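Local structure of arsenite methyltransferase (Chlamydomonas reinhardtii, 5EVJ) at residues A[72-80]-A[194-202]; A[284-295]-A[312-322]. The protein probably methylates trivalent arsenic, taking methyl groups from S-adenosyl-L-methionine to turn arsenic triglutathione into methylated arsenicals. The protein carries 15 engineered substitutions. All blocks are in the same frame, centred on the assembly; numbering follows the deposited sequence.

Contact 1. Residues A[72-80]-A[194-202]; sequences WGCGNPIPA and EMHFSDVYV. Engineered in segment 72-80: Trp-72 (natural residue Tyr).
Cys-74, His-196 and Pro-77 carry most of the interface where the loop 72-80 runs over strand 194-202, nearly antiparallel to it. The sulfur of Cys-74 rests on the strand backbone, SG lying 3.8 Å from Asp-199 CA, with the CG2 branch of Val-200 alongside at 4.1 Å. A chi1 of 54° sets SG between its own backbone N and carbonyl carbon, and a disulfide to Cys-170 fixes it there. Five residues on, Pro-79 lies over one face of the His-196 imidazole in a CH-pi contact, its CG 3.9 Å from the ring centroid and 15° off the normal. ND1 of the same ring gives a weak, bent hydrogen bond to Pro-77 O (3.5 Å, 135° at the hydrogen). Pro-77 CB meets Ser-198 OG at 4.0 Å. The CB atoms of Cys-74, Pro-77 and Pro-79 point toward the strand and those of His-196 and Ser-198 toward the loop, while that of Phe-197 points away. This strand belongs to the central sheet of the Rossmann-like methyltransferase domain, between strands 163-169 and 266-274; Pro-77 and Pro-79 also touch strand 163-169, and Ile-78 packs against helix 96-104.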
loop_
_atom_site.group_PDB
_atom_site.type_symbol
_atom_site.label_atom_id
_atom_site.label_comp_id
_atom_site.label_asym_id
_atom_site.label_seq_id
_atom_site.Cartn_x
_atom_site.Cartn_y
_atom_site.Cartn_z
ATOM N N TRP A 72 13.401 -6.977 7.840
ATOM C CA TRP A 72 12.664 -8.086 7.180
ATOM C C TRP A 72 11.281 -7.714 6.555
ATOM O O TRP A 72 10.266 -7.549 7.253
ATOM C CB TRP A 72 12.580 -9.334 8.101
ATOM C CG TRP A 72 11.787 -10.516 7.539
ATOM C CD1 TRP A 72 12.205 -11.419 6.589
ATOM C CD2 TRP A 72 10.448 -10.916 7.909
ATOM N NE1 TRP A 72 11.209 -12.341 6.346
ATOM C CE2 TRP A 72 10.124 -12.056 7.141
ATOM C CE3 TRP A 72 9.490 -10.415 8.813
ATOM C CZ2 TRP A 72 8.880 -12.707 7.253
ATOM C CZ3 TRP A 72 8.250 -11.066 8.916
ATOM C CH2 TRP A 72 7.961 -12.196 8.138
ATOM N N GLY A 73 11.255 -7.605 5.229
ATOM C CA GLY A 73 10.010 -7.423 4.524
ATOM C C GLY A 73 10.053 -7.765 3.055
ATOM O O GLY A 73 11.117 -7.797 2.419
ATOM N N CYS A 74 8.862 -7.954 2.502
ATOM C CA CYS A 74 8.689 -8.385 1.106
ATOM C C CYS A 74 8.477 -7.231 0.146
ATOM O O CYS A 74 7.655 -7.319 -0.767
ATOM C CB CYS A 74 7.554 -9.421 0.957
ATOM S SG CYS A 74 5.900 -9.022 1.612
ATOM N N GLY A 75 9.223 -6.150 0.326
ATOM C CA GLY A 75 9.021 -5.040 -0.570
ATOM C C GLY A 75 9.434 -3.686 -0.078
ATOM O O GLY A 75 10.139 -3.549 0.931
ATOM N N ASN A 76 8.998 -2.683 -0.834
ATOM C CA ASN A 76 9.322 -1.297 -0.579
ATOM C C ASN A 76 8.093 -0.498 -0.949
ATOM O O ASN A 76 8.142 0.287 -1.906
ATOM C CB ASN A 76 10.530 -0.865 -1.418
ATOM C CG ASN A 76 11.863 -1.257 -0.775
ATOM O OD1 ASN A 76 12.161 -0.886 0.368
ATOM N ND2 ASN A 76 12.674 -1.990 -1.510
ATOM N N PRO A 77 7.004 -0.683 -0.177
ATOM C CA PRO A 77 5.690 -0.130 -0.385
ATOM C C PRO A 77 5.528 1.369 -0.023
ATOM O O PRO A 77 4.510 1.712 0.529
ATOM C CB PRO A 77 4.838 -0.916 0.627
ATOM C CG PRO A 77 5.732 -0.987 1.822
ATOM C CD PRO A 77 7.106 -1.256 1.186
ATOM N N ILE A 78 6.460 2.255 -0.344
ATOM C CA ILE A 78 6.170 3.706 -0.203
ATOM C C ILE A 78 5.808 4.224 -1.588
ATOM O O ILE A 78 6.599 4.067 -2.479
ATOM C CB ILE A 78 7.385 4.545 0.334
ATOM C CG1 ILE A 78 7.832 4.084 1.742
ATOM C CG2 ILE A 78 7.039 6.038 0.386
ATOM C CD1 ILE A 78 8.807 2.903 1.729
ATOM N N PRO A 79 4.617 4.836 -1.765
ATOM C CA PRO A 79 4.217 5.271 -3.082
ATOM C C PRO A 79 4.901 6.557 -3.413
ATOM O O PRO A 79 5.219 7.314 -2.493
ATOM C CB PRO A 79 2.719 5.583 -2.957
ATOM C CG PRO A 79 2.365 5.424 -1.540
ATOM C CD PRO A 79 3.530 4.875 -0.783
ATOM N N ALA A 80 5.078 6.818 -4.715
ATOM C CA ALA A 80 5.550 8.127 -5.191
ATOM C C ALA A 80 4.416 9.132 -4.954
ATOM O O ALA A 80 3.282 8.764 -4.714
ATOM C CB ALA A 80 5.898 8.037 -6.682
ATOM N N GLU A 194 -5.278 6.452 0.481
ATOM C CA GLU A 194 -5.000 5.174 -0.028
ATOM C C GLU A 194 -4.312 4.274 1.045
ATOM O O GLU A 194 -3.394 4.713 1.746
ATOM C CB GLU A 194 -4.051 5.331 -1.235
ATOM C CG GLU A 194 -3.704 4.024 -1.928
ATOM C CD GLU A 194 -2.493 4.091 -2.871
ATOM O OE1 GLU A 194 -1.991 5.193 -3.199
ATOM O OE2 GLU A 194 -2.029 3.007 -3.334
ATOM N N MET A 195 -4.704 3.004 1.091
ATOM C CA MET A 195 -3.881 1.986 1.692
ATOM C C MET A 195 -3.053 1.356 0.600
ATOM O O MET A 195 -3.583 0.835 -0.325
ATOM C CB MET A 195 -4.711 0.931 2.389
ATOM C CG MET A 195 -3.819 -0.125 3.061
ATOM S SD MET A 195 -4.835 -1.134 4.187
ATOM C CE MET A 195 -3.529 -2.249 4.748
ATOM N N HIS A 196 -1.740 1.408 0.733
ATOM C CA HIS A 196 -0.783 1.007 -0.253
ATOM C C HIS A 196 0.188 0.069 0.488
ATOM O O HIS A 196 0.967 0.508 1.325
ATOM C CB HIS A 196 -0.045 2.207 -0.740
ATOM C CG HIS A 196 0.791 1.985 -1.948
ATOM N ND1 HIS A 196 2.044 1.394 -1.894
ATOM C CD2 HIS A 196 0.633 2.397 -3.228
ATOM C CE1 HIS A 196 2.594 1.405 -3.092
ATOM N NE2 HIS A 196 1.737 1.956 -3.926
ATOM N N PHE A 197 0.198 -1.205 0.143
ATOM C CA PHE A 197 0.917 -2.186 0.970
ATOM C C PHE A 197 1.292 -3.452 0.191
ATOM O O PHE A 197 0.679 -3.762 -0.847
ATOM C CB PHE A 197 0.053 -2.503 2.191
ATOM C CG PHE A 197 -1.042 -3.465 1.942
ATOM C CD1 PHE A 197 -2.161 -3.117 1.203
ATOM C CD2 PHE A 197 -0.975 -4.732 2.521
ATOM C CE1 PHE A 197 -3.222 -4.023 1.006
ATOM C CE2 PHE A 197 -1.990 -5.634 2.375
ATOM C CZ PHE A 197 -3.115 -5.291 1.588
ATOM N N SER A 198 2.329 -4.133 0.642
ATOM C CA SER A 198 2.766 -5.339 -0.010
ATOM C C SER A 198 2.606 -6.489 0.955
ATOM O O SER A 198 2.718 -6.324 2.181
ATOM C CB SER A 198 4.227 -5.219 -0.498
ATOM O OG SER A 198 5.076 -4.920 0.607
ATOM N N ASP A 199 2.279 -7.645 0.409
ATOM C CA ASP A 199 2.129 -8.807 1.248
ATOM C C ASP A 199 2.199 -10.030 0.352
ATOM O O ASP A 199 2.342 -9.932 -0.891
ATOM C CB ASP A 199 0.829 -8.744 2.076
ATOM C CG ASP A 199 0.961 -9.456 3.458
ATOM O OD1 ASP A 199 1.750 -10.408 3.556
ATOM O OD2 ASP A 199 0.287 -9.082 4.465
ATOM N N VAL A 200 2.127 -11.189 0.963
ATOM C CA VAL A 200 2.228 -12.413 0.173
ATOM C C VAL A 200 0.854 -13.053 -0.025
ATOM O O VAL A 200 0.068 -13.164 0.900
ATOM C CB VAL A 200 3.211 -13.386 0.817
ATOM C CG1 VAL A 200 3.161 -14.718 0.081
ATOM C CG2 VAL A 200 4.615 -12.806 0.746
ATOM N N TYR A 201 0.553 -13.437 -1.247
ATOM C CA TYR A 201 -0.740 -14.099 -1.565
ATOM C C TYR A 201 -0.504 -15.401 -2.313
ATOM O O TYR A 201 0.636 -15.655 -2.803
ATOM C CB TYR A 201 -1.609 -13.152 -2.434
ATOM C CG TYR A 201 -1.867 -11.860 -1.695
ATOM C CD1 TYR A 201 -0.961 -10.791 -1.796
ATOM C CD2 TYR A 201 -2.974 -11.712 -0.839
ATOM C CE1 TYR A 201 -1.141 -9.627 -1.066
ATOM C CE2 TYR A 201 -3.153 -10.529 -0.089
ATOM C CZ TYR A 201 -2.210 -9.506 -0.234
ATOM O OH TYR A 201 -2.364 -8.321 0.425
ATOM N N VAL A 202 -1.592 -16.170 -2.495
ATOM C CA VAL A 202 -1.576 -17.409 -3.283
ATOM C C VAL A 202 -2.561 -17.372 -4.457
ATOM O O VAL A 202 -3.557 -16.652 -4.407
ATOM C CB VAL A 202 -1.960 -18.608 -2.394
ATOM C CG1 VAL A 202 -1.555 -19.957 -3.041
ATOM C CG2 VAL A 202 -1.336 -18.445 -1.023
#

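Contact 2. Residues A[284-295]-A[312-322]; sequences AEDYGQVAVYKG and FVTNKPMLVAG. Engineered in segment 284-295: Ala-284 (natural residue Cys). Engineered in segment 312-322: Ala-321 (natural residue Cys).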
loop_
_atom_site.group_PDB
_atom_site.type_symbol
_atom_site.label_atom_id
_atom_site.label_comp_id
_atom_site.label_asym_id
_atom_site.label_seq_id
_atom_site.Cartn_x
_atom_site.Cartn_y
_atom_site.Cartn_z
ATOM N N ALA A 284 -15.765 -1.591 -13.747
ATOM C CA ALA A 284 -15.363 -0.462 -14.530
ATOM C C ALA A 284 -16.614 0.074 -15.225
ATOM O O ALA A 284 -17.192 -0.626 -16.065
ATOM C CB ALA A 284 -14.310 -0.947 -15.576
ATOM N N GLU A 285 -17.047 1.296 -14.881
ATOM C CA GLU A 285 -18.282 1.886 -15.371
ATOM C C GLU A 285 -17.901 3.074 -16.211
ATOM O O GLU A 285 -16.960 3.825 -15.882
ATOM C CB GLU A 285 -19.169 2.421 -14.216
ATOM C CG GLU A 285 -19.713 1.342 -13.267
ATOM C CD GLU A 285 -20.711 0.381 -13.954
ATOM O OE1 GLU A 285 -21.048 0.588 -15.169
ATOM O OE2 GLU A 285 -21.182 -0.592 -13.295
ATOM N N ASP A 286 -18.677 3.323 -17.258
ATOM C CA ASP A 286 -18.237 4.276 -18.279
ATOM C C ASP A 286 -18.932 5.613 -18.115
ATOM O O ASP A 286 -20.085 5.715 -18.449
ATOM C CB ASP A 286 -18.589 3.709 -19.666
ATOM C CG ASP A 286 -17.916 4.520 -20.857
ATOM O OD1 ASP A 286 -17.404 5.680 -20.631
ATOM O OD2 ASP A 286 -17.867 3.930 -21.993
ATOM N N TYR A 287 -18.250 6.649 -17.668
ATOM C CA TYR A 287 -18.865 7.968 -17.654
ATOM C C TYR A 287 -18.250 8.900 -18.731
ATOM O O TYR A 287 -18.476 10.119 -18.701
ATOM C CB TYR A 287 -18.741 8.594 -16.249
ATOM C CG TYR A 287 -19.341 7.745 -15.186
ATOM C CD1 TYR A 287 -20.702 7.740 -14.972
ATOM C CD2 TYR A 287 -18.541 6.913 -14.395
ATOM C CE1 TYR A 287 -21.269 6.923 -13.993
ATOM C CE2 TYR A 287 -19.086 6.121 -13.424
ATOM C CZ TYR A 287 -20.466 6.116 -13.249
ATOM O OH TYR A 287 -21.034 5.333 -12.281
ATOM N N GLY A 288 -17.530 8.325 -19.697
ATOM C CA GLY A 288 -16.900 9.121 -20.753
ATOM C C GLY A 288 -15.810 10.104 -20.308
ATOM O O GLY A 288 -15.579 11.149 -20.987
ATOM N N GLN A 289 -15.133 9.790 -19.189
ATOM C CA GLN A 289 -14.101 10.662 -18.722
ATOM C C GLN A 289 -12.767 10.409 -19.428
ATOM O O GLN A 289 -12.484 9.280 -19.912
ATOM C CB GLN A 289 -13.950 10.564 -17.204
ATOM C CG GLN A 289 -15.172 10.996 -16.408
ATOM C CD GLN A 289 -15.192 10.277 -15.050
ATOM O OE1 GLN A 289 -15.209 9.045 -14.973
ATOM N NE2 GLN A 289 -15.065 11.042 -14.000
ATOM N N VAL A 290 -11.935 11.455 -19.437
ATOM C CA VAL A 290 -10.520 11.333 -19.930
ATOM C C VAL A 290 -9.564 11.833 -18.877
ATOM O O VAL A 290 -9.817 12.907 -18.320
ATOM C CB VAL A 290 -10.372 12.246 -21.184
ATOM C CG1 VAL A 290 -8.918 12.345 -21.685
ATOM C CG2 VAL A 290 -11.351 11.764 -22.274
ATOM N N ALA A 291 -8.452 11.125 -18.689
ATOM C CA ALA A 291 -7.375 11.494 -17.757
ATOM C C ALA A 291 -6.054 11.890 -18.469
ATOM O O ALA A 291 -5.654 11.287 -19.511
ATOM C CB ALA A 291 -7.088 10.349 -16.762
ATOM N N VAL A 292 -5.390 12.921 -17.941
ATOM C CA VAL A 292 -4.152 13.327 -18.529
ATOM C C VAL A 292 -3.275 13.484 -17.342
ATOM O O VAL A 292 -3.595 14.277 -16.390
ATOM C CB VAL A 292 -4.259 14.694 -19.304
ATOM C CG1 VAL A 292 -2.980 15.024 -20.094
ATOM C CG2 VAL A 292 -5.464 14.708 -20.222
ATOM N N TYR A 293 -2.212 12.687 -17.358
ATOM C CA TYR A 293 -1.178 12.862 -16.420
ATOM C C TYR A 293 -0.265 13.969 -16.832
ATOM O O TYR A 293 0.213 13.992 -17.958
ATOM C CB TYR A 293 -0.461 11.602 -16.284
ATOM C CG TYR A 293 0.752 11.773 -15.434
ATOM C CD1 TYR A 293 0.627 12.166 -14.089
ATOM C CD2 TYR A 293 2.040 11.468 -15.958
ATOM C CE1 TYR A 293 1.756 12.298 -13.280
ATOM C CE2 TYR A 293 3.176 11.590 -15.138
ATOM C CZ TYR A 293 3.040 12.008 -13.796
ATOM O OH TYR A 293 4.149 12.144 -12.961
ATOM N N LYS A 294 -0.060 14.926 -15.930
ATOM C CA LYS A 294 0.643 16.175 -16.239
ATOM C C LYS A 294 2.173 16.089 -16.070
ATOM O O LYS A 294 2.883 17.048 -16.354
ATOM C CB LYS A 294 0.061 17.405 -15.433
ATOM C CG LYS A 294 -1.290 17.880 -15.919
ATOM C CD LYS A 294 -1.761 19.141 -15.170
ATOM C CE LYS A 294 -2.321 18.721 -13.822
ATOM N NZ LYS A 294 -3.279 19.705 -13.252
ATOM N N GLY A 295 2.690 14.968 -15.622
ATOM C CA GLY A 295 4.141 14.787 -15.613
ATOM C C GLY A 295 4.895 15.272 -14.386
ATOM O O GLY A 295 6.144 15.208 -14.357
ATOM N N PHE A 312 0.085 5.906 -17.612
ATOM C CA PHE A 312 -0.245 7.191 -18.158
ATOM C C PHE A 312 1.020 7.826 -18.615
ATOM O O PHE A 312 2.012 7.993 -17.816
ATOM C CB PHE A 312 -0.807 8.143 -17.090
ATOM C CG PHE A 312 -2.149 7.738 -16.602
ATOM C CD1 PHE A 312 -2.270 6.767 -15.581
ATOM C CD2 PHE A 312 -3.295 8.236 -17.239
ATOM C CE1 PHE A 312 -3.515 6.339 -15.195
ATOM C CE2 PHE A 312 -4.555 7.776 -16.856
ATOM C CZ PHE A 312 -4.654 6.839 -15.824
ATOM N N VAL A 313 0.989 8.231 -19.882
ATOM C CA VAL A 313 2.134 8.886 -20.430
ATOM C C VAL A 313 1.869 10.372 -20.295
ATOM O O VAL A 313 0.740 10.896 -20.567
ATOM C CB VAL A 313 2.382 8.411 -21.867
ATOM C CG1 VAL A 313 3.567 9.157 -22.506
ATOM C CG2 VAL A 313 2.657 6.887 -21.880
ATOM N N THR A 314 2.901 11.081 -19.876
ATOM C CA THR A 314 2.787 12.568 -19.741
ATOM C C THR A 314 2.111 13.277 -20.915
ATOM O O THR A 314 2.515 13.121 -22.031
ATOM C CB THR A 314 4.178 13.117 -19.496
ATOM O OG1 THR A 314 4.675 12.461 -18.323
ATOM C CG2 THR A 314 4.188 14.676 -19.379
ATOM N N ASN A 315 1.035 14.006 -20.634
ATOM C CA ASN A 315 0.264 14.776 -21.549
ATOM C C ASN A 315 -0.473 14.019 -22.624
ATOM O O ASN A 315 -1.021 14.668 -23.540
ATOM C CB ASN A 315 1.083 15.944 -22.067
ATOM C CG ASN A 315 1.290 17.021 -20.975
ATOM O OD1 ASN A 315 2.380 17.544 -20.791
ATOM N ND2 ASN A 315 0.222 17.345 -20.252
ATOM N N LYS A 316 -0.509 12.672 -22.507
ATOM C CA LYS A 316 -1.255 11.877 -23.454
ATOM C C LYS A 316 -2.649 11.504 -22.882
ATOM O O LYS A 316 -2.778 10.676 -22.016
ATOM C CB LYS A 316 -0.515 10.587 -23.820
ATOM C CG LYS A 316 0.893 10.746 -24.473
ATOM C CD LYS A 316 0.960 11.796 -25.567
ATOM C CE LYS A 316 -0.039 11.513 -26.689
ATOM N NZ LYS A 316 0.300 10.268 -27.467
ATOM N N PRO A 317 -3.690 12.107 -23.387
ATOM C CA PRO A 317 -4.968 11.735 -22.810
ATOM C C PRO A 317 -5.375 10.261 -22.976
ATOM O O PRO A 317 -5.059 9.620 -23.982
ATOM C CB PRO A 317 -5.945 12.696 -23.508
ATOM C CG PRO A 317 -5.269 12.853 -24.867
ATOM C CD PRO A 317 -3.823 13.091 -24.485
ATOM N N MET A 318 -6.057 9.704 -21.974
ATOM C CA MET A 318 -6.572 8.340 -22.073
ATOM C C MET A 318 -8.010 8.246 -21.527
ATOM O O MET A 318 -8.411 8.887 -20.476
ATOM C CB MET A 318 -5.584 7.406 -21.383
ATOM C CG MET A 318 -6.103 6.044 -20.908
ATOM S SD MET A 318 -5.008 5.403 -19.577
ATOM C CE MET A 318 -5.668 3.790 -19.172
ATOM N N LEU A 319 -8.810 7.478 -22.262
ATOM C CA LEU A 319 -10.179 7.121 -21.793
ATOM C C LEU A 319 -10.059 6.265 -20.527
ATOM O O LEU A 319 -9.233 5.311 -20.452
ATOM C CB LEU A 319 -11.005 6.397 -22.871
ATOM C CG LEU A 319 -11.206 7.066 -24.278
ATOM C CD1 LEU A 319 -11.959 6.222 -25.318
ATOM C CD2 LEU A 319 -11.900 8.368 -24.175
ATOM N N VAL A 320 -10.876 6.620 -19.527
ATOM C CA VAL A 320 -10.876 5.870 -18.301
ATOM C C VAL A 320 -12.251 5.611 -17.769
ATOM O O VAL A 320 -13.244 6.342 -18.094
ATOM C CB VAL A 320 -10.050 6.580 -17.186
ATOM C CG1 VAL A 320 -8.574 6.571 -17.542
ATOM C CG2 VAL A 320 -10.580 7.986 -16.921
ATOM N N ALA A 321 -12.322 4.553 -16.931
ATOM C CA ALA A 321 -13.564 4.313 -16.165
ATOM C C ALA A 321 -13.694 5.278 -14.946
ATOM O O ALA A 321 -12.714 5.919 -14.564
ATOM C CB ALA A 321 -13.642 2.876 -15.746
ATOM N N GLY A 322 -14.900 5.400 -14.368
ATOM C CA GLY A 322 -15.164 6.154 -13.091
ATOM C C GLY A 322 -14.115 5.904 -12.016
ATOM O O GLY A 322 -13.562 6.861 -11.389
HETATM O O HOH W 1 -15.535 7.432 -17.238
HETATM O O HOH W 2 -13.952 7.196 -20.784
HETATM O O HOH W 3 -14.912 9.530 -11.463
HETATM O O HOH W 4 -1.808 10.715 -19.360
#
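Residues 289-293 and 318-320 pair as strongly twisted antiparallel strands, their directions 130° apart and their axes approaching to 4.7 Å, with Ala-291 and Met-318 forming a hydrogen-bonded pair in which each N-H meets the other's carbonyl in its plane (Ala-291 N to Met-318 O 2.9 Å). At the two ends of the contact, Asn-315 N reaches Tyr-293 O in a nearly straight bond of 2.8 Å, at the type II turn from Val-313 to Lys-316, and Gly-322 N bonds Glu-285 O where helix 322-329 begins.

On one side of the ribbon, Pro-317 lies alongside two valines, pointing the same way, its CB 3.5 Å from Val-290 CG1 and 3.9 Å from Val-292 CG2. With CG1 anti to its backbone N (chi1 -172°), Val-292 lays that branch against the turn, 3.6 Å from Asn-315 CA. A serine in place of Val-292 would probably leave Pro-317 and the Asn-315 backbone without part of this apolar cover and open a gap beside the turn. On the side of Ala-291, the methyl CB touches Phe-312 CE2 at 3.6 Å, and Val-320 CG1 packs next to it. The Tyr-293 ring, carried by a CG anti to N (chi1 173°), passes across Thr-314 and has Gly-295 N over the centre of one face; its hydroxyl bonds His-300 O and Ile-297 N.

Polar groups at both ends are served by water. One molecule donates to Gln-289 OE1 and Val-320 O while accepting from Tyr-287 N and Gln-289 N; another accepts from Tyr-293 N and donates to Val-313 O and Lys-316 O. The chemistry therefore implies a twisted antiparallel pairing held by direct backbone bonds along its length, with apolar packing between and water linking further backbone and Gln-289 groups near its two ends.

Overall arrangement
Contact 1 closes before contact 2 opens along the chain, and their centres lie about 25 Å apart, with nearest atoms about 8 Å from each other and no touch. Contact 1 is buried, its centre about 5 Å from that of the chain, and lays the loop preceding strand 86-90, tied by the disulfide, on the central seven-stranded mixed sheet. Contact 2, centred about 22 Å from the centre of the chain and only partly buried, pairs strands in a small, separate three-stranded antiparallel sheet of the C-terminal part, ordered 318-320, 289-293, 337-340. The two therefore share no sheet. His-300 lies near both: its carbonyl O accepts from the Tyr-293 hydroxyl, and Ala-80 touches it.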